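Local coordinates for uncharacterized protein PF1083 (Pyrococcus furiosus, PDB 3NRN) that is of unknown function but binds adenosine monophosphate and is probably a flavin-dependent oxidoreductase of the amine oxidase type, at residues G9-R21 with V191-K203. Sequence-based numbering, arbitrary orientation.
Sequences GLGGLLAGAFLAR and VIDELERIIMENK. With AMP (adenosine monophosphate), chain B.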
loop_
_atom_site.group_PDB
_atom_site.type_symbol
_atom_site.label_atom_id
_atom_site.label_comp_id
_atom_site.label_asym_id
_atom_site.label_seq_id
_atom_site.Cartn_x
_atom_site.Cartn_y
_atom_site.Cartn_z
ATOM N N GLY A 9 -4.479 5.036 -10.884
ATOM C CA GLY A 9 -4.404 4.345 -9.613
ATOM C C GLY A 9 -4.214 5.409 -8.546
ATOM O O GLY A 9 -4.223 6.608 -8.851
ATOM N N LEU A 10 -4.038 4.984 -7.297
ATOM C CA LEU A 10 -3.847 5.930 -6.205
ATOM C C LEU A 10 -2.689 6.893 -6.480
ATOM O O LEU A 10 -2.856 8.113 -6.393
ATOM C CB LEU A 10 -3.603 5.182 -4.894
ATOM C CG LEU A 10 -3.416 6.113 -3.691
ATOM C CD1 LEU A 10 -4.696 6.928 -3.468
ATOM C CD2 LEU A 10 -3.066 5.287 -2.452
ATOM N N GLY A 11 -1.516 6.351 -6.810
ATOM C CA GLY A 11 -0.380 7.206 -7.092
ATOM C C GLY A 11 -0.661 8.216 -8.206
ATOM O O GLY A 11 -0.370 9.404 -8.065
ATOM N N GLY A 12 -1.221 7.745 -9.318
ATOM C CA GLY A 12 -1.516 8.636 -10.431
ATOM C C GLY A 12 -2.503 9.737 -10.061
ATOM O O GLY A 12 -2.298 10.902 -10.397
ATOM N N LEU A 13 -3.584 9.364 -9.376
ATOM C CA LEU A 13 -4.609 10.324 -8.963
ATOM C C LEU A 13 -4.088 11.321 -7.918
ATOM O O LEU A 13 -4.491 12.483 -7.915
ATOM C CB LEU A 13 -5.841 9.579 -8.436
ATOM C CG LEU A 13 -6.540 8.732 -9.513
ATOM C CD1 LEU A 13 -7.620 7.857 -8.884
ATOM C CD2 LEU A 13 -7.126 9.658 -10.580
ATOM N N LEU A 14 -3.189 10.874 -7.041
ATOM C CA LEU A 14 -2.615 11.771 -6.033
ATOM C C LEU A 14 -1.771 12.829 -6.748
ATOM O O LEU A 14 -1.891 14.021 -6.478
ATOM C CB LEU A 14 -1.731 10.988 -5.033
ATOM C CG LEU A 14 -2.451 10.127 -3.979
ATOM C CD1 LEU A 14 -1.476 9.197 -3.269
ATOM C CD2 LEU A 14 -3.139 11.047 -2.963
ATOM N N ALA A 15 -0.918 12.384 -7.668
ATOM C CA ALA A 15 -0.064 13.299 -8.414
ATOM C C ALA A 15 -0.894 14.258 -9.265
ATOM O O ALA A 15 -0.624 15.460 -9.299
ATOM C CB ALA A 15 0.888 12.514 -9.291
ATOM N N GLY A 16 -1.900 13.718 -9.950
ATOM C CA GLY A 16 -2.752 14.540 -10.792
ATOM C C GLY A 16 -3.488 15.598 -9.989
ATOM O O GLY A 16 -3.629 16.747 -10.414
ATOM N N ALA A 17 -3.964 15.210 -8.817
ATOM C CA ALA A 17 -4.681 16.131 -7.962
ATOM C C ALA A 17 -3.749 17.234 -7.456
ATOM O O ALA A 17 -4.096 18.413 -7.500
ATOM C CB ALA A 17 -5.284 15.379 -6.791
ATOM N N PHE A 18 -2.565 16.855 -6.982
ATOM C CA PHE A 18 -1.621 17.841 -6.457
ATOM C C PHE A 18 -1.236 18.868 -7.511
ATOM O O PHE A 18 -1.228 20.077 -7.249
ATOM C CB PHE A 18 -0.343 17.163 -5.940
ATOM C CG PHE A 18 0.621 18.113 -5.275
ATOM C CD1 PHE A 18 0.535 18.371 -3.910
ATOM C CD2 PHE A 18 1.597 18.778 -6.020
ATOM C CE1 PHE A 18 1.412 19.282 -3.292
ATOM C CE2 PHE A 18 2.479 19.691 -5.417
ATOM C CZ PHE A 18 2.384 19.942 -4.047
ATOM N N LEU A 19 -0.918 18.380 -8.705
ATOM C CA LEU A 19 -0.505 19.242 -9.799
ATOM C C LEU A 19 -1.646 20.090 -10.358
ATOM O O LEU A 19 -1.434 21.243 -10.736
ATOM C CB LEU A 19 0.133 18.399 -10.906
ATOM C CG LEU A 19 1.447 17.715 -10.504
ATOM C CD1 LEU A 19 1.910 16.775 -11.607
ATOM C CD2 LEU A 19 2.518 18.774 -10.221
ATOM N N ALA A 20 -2.852 19.532 -10.409
ATOM C CA ALA A 20 -4.000 20.285 -10.918
ATOM C C ALA A 20 -4.277 21.436 -9.958
ATOM O O ALA A 20 -4.569 22.559 -10.376
ATOM C CB ALA A 20 -5.214 19.389 -11.018
ATOM N N ARG A 21 -4.176 21.152 -8.667
ATOM C CA ARG A 21 -4.396 22.168 -7.645
ATOM C C ARG A 21 -3.401 23.307 -7.832
ATOM O O ARG A 21 -3.748 24.474 -7.653
ATOM C CB ARG A 21 -4.221 21.579 -6.243
ATOM C CG ARG A 21 -5.504 21.474 -5.428
ATOM C CD ARG A 21 -5.224 21.816 -3.967
ATOM N NE ARG A 21 -3.959 21.233 -3.510
ATOM C CZ ARG A 21 -2.955 21.925 -2.971
ATOM N NH1 ARG A 21 -3.054 23.240 -2.809
ATOM N NH2 ARG A 21 -1.842 21.304 -2.601
ATOM N N VAL A 191 -11.490 7.781 -0.943
ATOM C CA VAL A 191 -10.314 8.540 -1.325
ATOM C C VAL A 191 -10.315 8.828 -2.825
ATOM O O VAL A 191 -10.028 9.944 -3.266
ATOM C CB VAL A 191 -9.048 7.761 -0.951
ATOM C CG1 VAL A 191 -7.820 8.421 -1.556
ATOM C CG2 VAL A 191 -8.935 7.698 0.562
ATOM N N ILE A 192 -10.643 7.808 -3.602
ATOM C CA ILE A 192 -10.675 7.928 -5.044
ATOM C C ILE A 192 -11.676 8.986 -5.493
ATOM O O ILE A 192 -11.373 9.795 -6.369
ATOM C CB ILE A 192 -11.047 6.582 -5.693
ATOM C CG1 ILE A 192 -10.054 5.497 -5.251
ATOM C CG2 ILE A 192 -11.086 6.734 -7.205
ATOM C CD1 ILE A 192 -8.595 5.780 -5.593
ATOM N N ASP A 193 -12.864 8.980 -4.893
ATOM C CA ASP A 193 -13.900 9.951 -5.256
ATOM C C ASP A 193 -13.435 11.383 -5.002
ATOM O O ASP A 193 -13.703 12.285 -5.796
ATOM C CB ASP A 193 -15.197 9.675 -4.483
ATOM C CG ASP A 193 -15.863 8.369 -4.903
ATOM O OD1 ASP A 193 -15.722 7.966 -6.079
ATOM O OD2 ASP A 193 -16.547 7.751 -4.059
ATOM N N GLU A 194 -12.727 11.591 -3.900
ATOM C CA GLU A 194 -12.229 12.924 -3.580
ATOM C C GLU A 194 -11.126 13.386 -4.533
ATOM O O GLU A 194 -11.104 14.547 -4.939
ATOM C CB GLU A 194 -11.740 12.968 -2.129
ATOM C CG GLU A 194 -12.860 13.213 -1.129
ATOM C CD GLU A 194 -13.490 14.596 -1.299
ATOM O OE1 GLU A 194 -12.923 15.583 -0.783
ATOM O OE2 GLU A 194 -14.539 14.695 -1.964
ATOM N N LEU A 195 -10.214 12.487 -4.900
ATOM C CA LEU A 195 -9.141 12.865 -5.816
ATOM C C LEU A 195 -9.714 13.191 -7.194
ATOM O O LEU A 195 -9.240 14.108 -7.867
ATOM C CB LEU A 195 -8.093 11.742 -5.922
ATOM C CG LEU A 195 -7.325 11.426 -4.626
ATOM C CD1 LEU A 195 -6.361 10.276 -4.855
ATOM C CD2 LEU A 195 -6.567 12.676 -4.142
ATOM N N GLU A 196 -10.727 12.434 -7.610
ATOM C CA GLU A 196 -11.378 12.661 -8.899
ATOM C C GLU A 196 -12.057 14.033 -8.903
ATOM O O GLU A 196 -11.978 14.778 -9.886
ATOM C CB GLU A 196 -12.424 11.567 -9.176
ATOM C CG GLU A 196 -13.332 11.860 -10.373
ATOM C CD GLU A 196 -14.274 10.708 -10.703
ATOM O OE1 GLU A 196 -14.980 10.225 -9.798
ATOM O OE2 GLU A 196 -14.314 10.285 -11.875
ATOM N N ARG A 197 -12.721 14.364 -7.801
ATOM C CA ARG A 197 -13.400 15.653 -7.693
ATOM C C ARG A 197 -12.398 16.801 -7.749
ATOM O O ARG A 197 -12.633 17.809 -8.411
ATOM C CB ARG A 197 -14.182 15.740 -6.377
ATOM C CG ARG A 197 -14.668 17.153 -6.031
ATOM C CD ARG A 197 -15.285 17.216 -4.638
ATOM N NE ARG A 197 -14.283 17.135 -3.574
ATOM C CZ ARG A 197 -13.387 18.083 -3.313
ATOM N NH1 ARG A 197 -13.358 19.192 -4.038
ATOM N NH2 ARG A 197 -12.522 17.934 -2.317
ATOM N N ILE A 198 -11.279 16.642 -7.049
ATOM C CA ILE A 198 -10.262 17.682 -7.003
ATOM C C ILE A 198 -9.640 17.944 -8.366
ATOM O O ILE A 198 -9.346 19.091 -8.716
ATOM C CB ILE A 198 -9.159 17.325 -5.990
ATOM C CG1 ILE A 198 -9.747 17.319 -4.577
ATOM C CG2 ILE A 198 -8.006 18.309 -6.098
ATOM C CD1 ILE A 198 -8.845 16.693 -3.539
ATOM N N ILE A 199 -9.431 16.880 -9.129
ATOM C CA ILE A 199 -8.853 17.010 -10.461
ATOM C C ILE A 199 -9.835 17.692 -11.419
ATOM O O ILE A 199 -9.460 18.573 -12.197
ATOM C CB ILE A 199 -8.493 15.621 -11.049
ATOM C CG1 ILE A 199 -7.402 14.964 -10.205
ATOM C CG2 ILE A 199 -8.006 15.763 -12.493
ATOM C CD1 ILE A 199 -7.057 13.551 -10.648
HETATM N N MSE A 200 -11.097 17.281 -11.357
HETATM C CA MSE A 200 -12.104 17.846 -12.245
HETATM C C MSE A 200 -12.443 19.295 -11.907
HETATM O O MSE A 200 -12.760 20.081 -12.795
HETATM C CB MSE A 200 -13.361 16.975 -12.228
HETATM C CG MSE A 200 -13.103 15.537 -12.681
HETATM SE SE MSE A 200 -12.442 15.418 -14.375
HETATM C CE MSE A 200 -10.720 15.649 -14.136
ATOM N N GLU A 201 -12.362 19.658 -10.631
ATOM C CA GLU A 201 -12.664 21.028 -10.238
ATOM C C GLU A 201 -11.456 21.939 -10.430
ATOM O O GLU A 201 -11.530 23.142 -10.198
ATOM C CB GLU A 201 -13.146 21.071 -8.785
ATOM C CG GLU A 201 -14.310 20.124 -8.527
ATOM C CD GLU A 201 -15.023 20.378 -7.213
ATOM O OE1 GLU A 201 -14.361 20.771 -6.230
ATOM O OE2 GLU A 201 -16.253 20.161 -7.165
ATOM N N ASN A 202 -10.340 21.369 -10.866
ATOM C CA ASN A 202 -9.143 22.165 -11.087
ATOM C C ASN A 202 -8.678 22.104 -12.534
ATOM O O ASN A 202 -7.478 22.014 -12.813
ATOM C CB ASN A 202 -8.023 21.714 -10.152
ATOM C CG ASN A 202 -8.184 22.271 -8.749
ATOM O OD1 ASN A 202 -7.889 23.436 -8.498
ATOM N ND2 ASN A 202 -8.664 21.441 -7.830
ATOM N N LYS A 203 -9.647 22.140 -13.445
ATOM C CA LYS A 203 -9.392 22.135 -14.884
ATOM C C LYS A 203 -8.792 20.858 -15.472
ATOM O O LYS A 203 -8.410 20.837 -16.641
ATOM C CB LYS A 203 -8.502 23.330 -15.244
ATOM C CG LYS A 203 -9.160 24.688 -15.015
ATOM C CD LYS A 203 -8.164 25.826 -15.191
ATOM C CE LYS A 203 -8.862 27.182 -15.236
ATOM N NZ LYS A 203 -9.733 27.431 -14.052
HETATM P P AMP B . -2.674 0.586 -9.697
HETATM O O1P AMP B . -1.600 1.651 -9.600
HETATM O O2P AMP B . -2.036 -0.736 -10.115
HETATM O O3P AMP B . -3.614 0.554 -8.559
HETATM O "O5'" AMP B . -3.417 1.112 -11.012
HETATM C "C5'" AMP B . -2.642 1.487 -12.156
HETATM C "C4'" AMP B . -3.708 1.861 -13.177
HETATM O "O4'" AMP B . -3.179 1.894 -14.505
HETATM C "C3'" AMP B . -4.903 0.922 -13.213
HETATM O "O3'" AMP B . -6.039 1.789 -13.015
HETATM C "C2'" AMP B . -4.834 0.329 -14.636
HETATM O "O2'" AMP B . -6.096 0.003 -15.252
HETATM C "C1'" AMP B . -4.173 1.474 -15.382
HETATM N N9 AMP B . -3.368 1.082 -16.556
HETATM C C8 AMP B . -2.543 0.009 -16.678
HETATM N N7 AMP B . -1.916 0.049 -17.883
HETATM C C5 AMP B . -2.286 1.185 -18.491
HETATM C C6 AMP B . -1.980 1.802 -19.789
HETATM N N6 AMP B . -1.123 1.160 -20.631
HETATM N N1 AMP B . -2.578 2.989 -20.055
HETATM C C2 AMP B . -3.404 3.611 -19.144
HETATM N N3 AMP B . -3.779 3.076 -17.954
HETATM C C4 AMP B . -3.244 1.879 -17.613
HETATM O O HOH W 1 -5.255 23.625 -12.843
#
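Leu195 of helix 188-200 plugs into helix 10-21 as a knob among Leu10, Leu13, Leu14 and Ala17, the centre of a buried, apolar packing of two helices beside the nucleotide-binding sheet. The axes come within 8.4 Å and run broadly the same way, 33° apart. With CG lying anti to its carbonyl carbon (chi1 -64°) and chi2 extended, Leu195 sends both methyls forward: CD1 lies 3.7 Å from Leu13 CB and also meets Leu10 and Leu14, whereas CD2 reaches Leu14 and Ala17. Leu13 answers in the other direction. Its CD1 touches both CG2 and CD1 of Ile192, and its CD2 lies 3.9 Å from Ile199 CD1, the two side chains crossing at about a right angle.

Helix 10-21 follows strand 2-6, consistent with a Rossmann-type GxGxxG strand-turn-helix, with Gly7, Gly9 and Gly12 at the glycine positions. Gly9 is the N-cap and lies against the AMP, its CA 3.7 Å from O5'. Strand 205-207, at one edge of the parallel sheet, touches Ile199 through Ile206.

Small residues bring the backbones closest at Ala17, whose CA is 4.9 Å from Ile199 CA. Ile199 CG1 lies over that backbone, 3.7 Å from Ala17 CA, and Gly16, with no side chain, brings its carbonyl carbon close to the same CG1.

At the C-terminal ends Asn202 packs its CB 3.7 Å from Ala20 CB. Its amide turns back onto the last turn of the preceding helix, ND2 donating a nearly straight bond (170°) to Ile198 O, which helps hold the amide alongside the Arg21 side chain. One water bridges Ala20 O and Asn202 O, a polar link between the two ends.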